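PDB 4K7J: GDSL-like Lipase/Acylhydrolase family protein from Neisseria meningitidis, which probably removes O-linked acetyl groups from peptidoglycan, as an esterase of the SGNH (GDSL-like) hydrolase family. Local coordinates for residues F68-W81 with Y357-E369. Residues are numbered along the deposited sequence; the frame is centred on the assembly and turned at random. Where two conformers were deposited one is given.
Sequences FFTDSLRKRLQKTW and YRRAAEMLADSLE
Phe69 and Tyr357, whose CA atoms lie 4.7 Å apart, mark the close end of two helices, 68-81 and 357-369, that run in the same general direction with a crossing angle of -44° and axes 7.6 Å apart at closest approach. The close approach is consistent with the small residues facing across it, Ser72 on one helix and Ala361 and Ala365 on the other. With its CG anti to the backbone N (chi1 -176°), Phe69 lays its ring over Ala361, whose CB makes a CH-pi contact 3.8 Å from the ring centroid, 7° off the normal. Ala360 CB and Leu364 CD2 meet the edge of the same ring, so Phe69 acts as a knob in a hole completed by Tyr357. Further along, Leu73 CD1 rests 3.9 Å from Ala365 CB, and Leu77 CD2 reaches the same methyl from the next turn. On the more polar flank a water joins Ser72 OG to Glu362 OE2. The chain of Arg76 bends at chi2, its CG against Ala365 CB and that methyl over one guanidinium face, and forms a salt bridge with Glu369; the pairing with Asp366, implausibly close in the conformer given, is doubtful. Its NE is 3.3 Å from Glu369 OE2, a weak hydrogen bond. Thr80 OG1 donates to this OE2 at 2.8 Å from above the carboxylate plane, while Trp81 CH2 packs 3.7 Å from Glu369 CG. Beneath the apolar side, Leu77 touches Ile56 of strand 53-60 and Leu364 touches Leu283 of strand 281-286. Such neighbouring helices packed on one face of a largely parallel sheet are characteristic of the alpha/beta fold of SGNH hydrolases.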
# COMPACT_ATOMS: atom_id res chain seq x y z
N PHE A 68 -6.32 -1.92 -8.47
CA PHE A 68 -6.52 -3.10 -9.33
C PHE A 68 -5.47 -4.19 -9.10
O PHE A 68 -5.76 -5.38 -9.17
CB PHE A 68 -6.61 -2.72 -10.81
CG PHE A 68 -7.89 -2.03 -11.17
CD1 PHE A 68 -9.09 -2.74 -11.24
CD2 PHE A 68 -7.91 -0.67 -11.43
CE1 PHE A 68 -10.28 -2.10 -11.57
CE2 PHE A 68 -9.10 -0.03 -11.75
CZ PHE A 68 -10.28 -0.74 -11.83
N PHE A 69 -4.25 -3.78 -8.79
CA PHE A 69 -3.15 -4.71 -8.53
C PHE A 69 -3.31 -5.28 -7.13
O PHE A 69 -3.36 -6.49 -6.93
CB PHE A 69 -1.81 -3.98 -8.67
CG PHE A 69 -0.59 -4.86 -8.51
CD1 PHE A 69 -0.09 -5.16 -7.26
CD2 PHE A 69 0.08 -5.34 -9.62
CE1 PHE A 69 1.05 -5.95 -7.12
CE2 PHE A 69 1.22 -6.13 -9.49
CZ PHE A 69 1.70 -6.43 -8.24
N THR A 70 -3.41 -4.39 -6.15
CA THR A 70 -3.50 -4.83 -4.76
C THR A 70 -4.79 -5.61 -4.43
O THR A 70 -4.79 -6.49 -3.58
CB THR A 70 -3.32 -3.65 -3.80
OG1 THR A 70 -4.02 -2.52 -4.33
CG2 THR A 70 -1.85 -3.28 -3.69
N ASP A 71 -5.89 -5.33 -5.13
CA ASP A 71 -7.12 -6.05 -4.84
C ASP A 71 -7.06 -7.47 -5.40
O ASP A 71 -7.67 -8.39 -4.85
CB ASP A 71 -8.35 -5.33 -5.39
CG ASP A 71 -9.64 -6.01 -4.98
OD1 ASP A 71 -9.86 -6.19 -3.75
OD2 ASP A 71 -10.42 -6.38 -5.87
N SER A 72 -6.31 -7.65 -6.48
CA SER A 72 -6.16 -8.99 -7.06
C SER A 72 -5.30 -9.82 -6.11
O SER A 72 -5.62 -10.97 -5.81
CB SER A 72 -5.55 -8.92 -8.46
OG SER A 72 -5.07 -10.19 -8.86
N LEU A 73 -4.22 -9.22 -5.63
CA LEU A 73 -3.37 -9.83 -4.62
C LEU A 73 -4.20 -10.15 -3.36
O LEU A 73 -4.09 -11.25 -2.78
CB LEU A 73 -2.22 -8.88 -4.27
CG LEU A 73 -1.10 -9.40 -3.37
CD1 LEU A 73 -0.35 -10.49 -4.11
CD2 LEU A 73 -0.16 -8.25 -3.00
N ARG A 74 -5.02 -9.20 -2.95
CA ARG A 74 -5.90 -9.38 -1.81
C ARG A 74 -6.81 -10.59 -1.98
O ARG A 74 -6.85 -11.46 -1.12
CB ARG A 74 -6.72 -8.11 -1.56
CG ARG A 74 -7.59 -8.14 -0.32
CD ARG A 74 -7.94 -6.72 0.12
NE ARG A 74 -8.35 -5.88 -0.99
CZ ARG A 74 -7.77 -4.74 -1.34
NH1 ARG A 74 -6.74 -4.24 -0.67
NH2 ARG A 74 -8.24 -4.09 -2.37
N LYS A 75 -7.52 -10.67 -3.09
CA LYS A 75 -8.50 -11.74 -3.26
C LYS A 75 -7.83 -13.11 -3.34
O LYS A 75 -8.33 -14.09 -2.79
CB LYS A 75 -9.37 -11.51 -4.50
CG LYS A 75 -10.21 -10.24 -4.43
CD LYS A 75 -11.28 -10.33 -3.34
CE LYS A 75 -12.04 -9.01 -3.20
NZ LYS A 75 -12.51 -8.55 -4.54
N ARG A 76 -6.70 -13.17 -4.02
CA ARG A 76 -5.99 -14.43 -4.19
C ARG A 76 -5.44 -14.95 -2.87
O ARG A 76 -5.72 -16.09 -2.47
CB ARG A 76 -4.86 -14.26 -5.20
CG ARG A 76 -3.88 -15.41 -5.19
CD ARG A 76 -4.37 -16.59 -6.01
NE ARG A 76 -3.27 -17.48 -6.32
CZ ARG A 76 -2.49 -17.36 -7.39
NH1 ARG A 76 -2.68 -16.38 -8.27
NH2 ARG A 76 -1.51 -18.24 -7.58
N LEU A 77 -4.68 -14.11 -2.17
CA LEU A 77 -4.05 -14.56 -0.92
C LEU A 77 -5.04 -14.76 0.24
O LEU A 77 -4.76 -15.51 1.17
CB LEU A 77 -2.93 -13.61 -0.50
CG LEU A 77 -1.82 -13.35 -1.53
CD1 LEU A 77 -0.78 -12.45 -0.91
CD2 LEU A 77 -1.19 -14.65 -2.06
N GLN A 78 -6.20 -14.09 0.17
CA GLN A 78 -7.25 -14.29 1.18
C GLN A 78 -7.94 -15.65 1.02
O GLN A 78 -8.31 -16.29 2.01
CB GLN A 78 -8.26 -13.12 1.19
CG GLN A 78 -7.75 -11.92 2.02
CD GLN A 78 -8.69 -10.73 2.06
OE1 GLN A 78 -9.56 -10.58 1.22
NE2 GLN A 78 -8.51 -9.86 3.04
N LYS A 79 -8.10 -16.10 -0.22
CA LYS A 79 -8.62 -17.43 -0.49
C LYS A 79 -7.63 -18.50 -0.01
O LYS A 79 -8.01 -19.50 0.58
CB LYS A 79 -8.89 -17.60 -1.99
CG LYS A 79 -10.17 -16.92 -2.44
CD LYS A 79 -11.38 -17.60 -1.77
CE LYS A 79 -12.71 -17.05 -2.28
NZ LYS A 79 -13.13 -15.79 -1.58
N THR A 80 -6.35 -18.25 -0.25
CA THR A 80 -5.31 -19.19 0.12
C THR A 80 -5.10 -19.29 1.63
O THR A 80 -4.92 -20.38 2.16
CB THR A 80 -3.97 -18.79 -0.56
OG1 THR A 80 -4.13 -18.80 -1.98
CG2 THR A 80 -2.86 -19.75 -0.16
N TRP A 81 -5.12 -18.16 2.32
CA TRP A 81 -4.68 -18.12 3.71
C TRP A 81 -5.72 -17.55 4.70
O TRP A 81 -5.47 -17.50 5.91
CB TRP A 81 -3.35 -17.38 3.81
CG TRP A 81 -2.18 -18.11 3.18
CD1 TRP A 81 -1.90 -19.44 3.27
CD2 TRP A 81 -1.15 -17.54 2.36
NE1 TRP A 81 -0.75 -19.73 2.57
CE2 TRP A 81 -0.28 -18.59 2.00
CE3 TRP A 81 -0.89 -16.25 1.89
CZ2 TRP A 81 0.84 -18.38 1.20
CZ3 TRP A 81 0.23 -16.04 1.10
CH2 TRP A 81 1.08 -17.10 0.76
N TYR A 357 -3.40 -5.22 -14.57
CA TYR A 357 -3.01 -5.19 -13.16
C TYR A 357 -3.36 -6.51 -12.46
O TYR A 357 -2.58 -7.01 -11.64
CB TYR A 357 -3.64 -4.01 -12.42
CG TYR A 357 -3.03 -2.66 -12.75
CD1 TYR A 357 -1.68 -2.42 -12.54
CD2 TYR A 357 -3.82 -1.63 -13.26
CE1 TYR A 357 -1.12 -1.19 -12.84
CE2 TYR A 357 -3.27 -0.40 -13.57
CZ TYR A 357 -1.91 -0.19 -13.35
OH TYR A 357 -1.35 1.03 -13.65
N ARG A 358 -4.53 -7.05 -12.77
CA ARG A 358 -4.95 -8.30 -12.16
C ARG A 358 -3.97 -9.41 -12.52
O ARG A 358 -3.59 -10.21 -11.67
CB ARG A 358 -6.36 -8.70 -12.59
CG ARG A 358 -6.88 -9.95 -11.86
CD ARG A 358 -8.07 -10.60 -12.58
NE ARG A 358 -7.69 -11.13 -13.89
CZ ARG A 358 -8.32 -10.83 -15.03
NH1 ARG A 358 -9.37 -10.02 -15.01
NH2 ARG A 358 -7.89 -11.35 -16.17
N ARG A 359 -3.55 -9.44 -13.79
CA ARG A 359 -2.64 -10.46 -14.29
C ARG A 359 -1.29 -10.38 -13.59
O ARG A 359 -0.74 -11.39 -13.12
CB ARG A 359 -2.46 -10.31 -15.81
CG ARG A 359 -1.47 -11.29 -16.45
CD ARG A 359 -1.24 -10.96 -17.94
NE ARG A 359 -0.46 -11.99 -18.64
CZ ARG A 359 -0.11 -11.95 -19.93
NH1 ARG A 359 -0.47 -10.92 -20.70
NH2 ARG A 359 0.60 -12.93 -20.45
N ALA A 360 -0.74 -9.17 -13.52
CA ALA A 360 0.56 -8.97 -12.89
C ALA A 360 0.51 -9.40 -11.42
O ALA A 360 1.44 -10.03 -10.93
CB ALA A 360 0.99 -7.50 -13.00
N ALA A 361 -0.58 -9.08 -10.74
CA ALA A 361 -0.68 -9.40 -9.31
C ALA A 361 -0.85 -10.90 -9.04
O ALA A 361 -0.35 -11.42 -8.03
CB ALA A 361 -1.81 -8.62 -8.66
N GLU A 362 -1.54 -11.59 -9.94
CA GLU A 362 -1.70 -13.04 -9.82
C GLU A 362 -0.34 -13.72 -9.95
O GLU A 362 -0.07 -14.72 -9.27
CB GLU A 362 -2.70 -13.57 -10.86
CG GLU A 362 -4.16 -13.24 -10.55
CD GLU A 362 -5.14 -13.81 -11.57
OE1 GLU A 362 -4.71 -14.59 -12.44
OE2 GLU A 362 -6.34 -13.48 -11.50
N MET A 363 0.53 -13.17 -10.78
CA MET A 363 1.89 -13.69 -10.89
C MET A 363 2.68 -13.46 -9.60
O MET A 363 3.42 -14.35 -9.16
CB MET A 363 2.62 -13.08 -12.09
CG MET A 363 2.03 -13.51 -13.43
SD MET A 363 3.07 -13.06 -14.83
CE MET A 363 2.49 -11.46 -15.28
N LEU A 364 2.52 -12.28 -9.00
CA LEU A 364 3.17 -12.00 -7.72
C LEU A 364 2.65 -12.93 -6.64
O LEU A 364 3.42 -13.45 -5.82
CB LEU A 364 2.94 -10.54 -7.29
CG LEU A 364 3.46 -10.17 -5.90
CD1 LEU A 364 4.95 -10.54 -5.76
CD2 LEU A 364 3.22 -8.68 -5.62
N ALA A 365 1.34 -13.15 -6.63
CA ALA A 365 0.72 -14.03 -5.65
C ALA A 365 1.27 -15.45 -5.82
O ALA A 365 1.63 -16.12 -4.83
CB ALA A 365 -0.78 -14.02 -5.79
N ASP A 366 1.36 -15.87 -7.08
CA ASP A 366 2.02 -17.13 -7.46
C ASP A 366 3.41 -17.23 -6.84
O ASP A 366 3.73 -18.21 -6.17
CB ASP A 366 2.19 -17.24 -8.97
CG ASP A 366 0.90 -17.56 -9.70
OD1 ASP A 366 -0.03 -18.06 -9.05
OD2 ASP A 366 0.83 -17.31 -10.92
N SER A 367 4.23 -16.20 -7.09
CA SER A 367 5.60 -16.16 -6.58
C SER A 367 5.68 -16.28 -5.05
O SER A 367 6.57 -16.95 -4.52
CB SER A 367 6.30 -14.88 -7.06
OG SER A 367 6.28 -14.76 -8.49
N LEU A 368 4.75 -15.64 -4.35
CA LEU A 368 4.79 -15.63 -2.89
C LEU A 368 4.35 -16.97 -2.31
O LEU A 368 4.93 -17.46 -1.34
CB LEU A 368 3.94 -14.50 -2.32
CG LEU A 368 4.43 -13.08 -2.62
CD1 LEU A 368 3.38 -12.05 -2.25
CD2 LEU A 368 5.73 -12.81 -1.91
N GLU A 369 3.32 -17.56 -2.91
CA GLU A 369 2.84 -18.85 -2.44
C GLU A 369 3.90 -19.94 -2.63
O GLU A 369 4.06 -20.82 -1.78
CB GLU A 369 1.51 -19.23 -3.12
CG GLU A 369 0.33 -18.38 -2.65
CD GLU A 369 -0.92 -18.56 -3.52
OE1 GLU A 369 -0.91 -19.43 -4.43
OE2 GLU A 369 -1.90 -17.83 -3.32
O HOH W 1 -7.03 -12.16 -9.15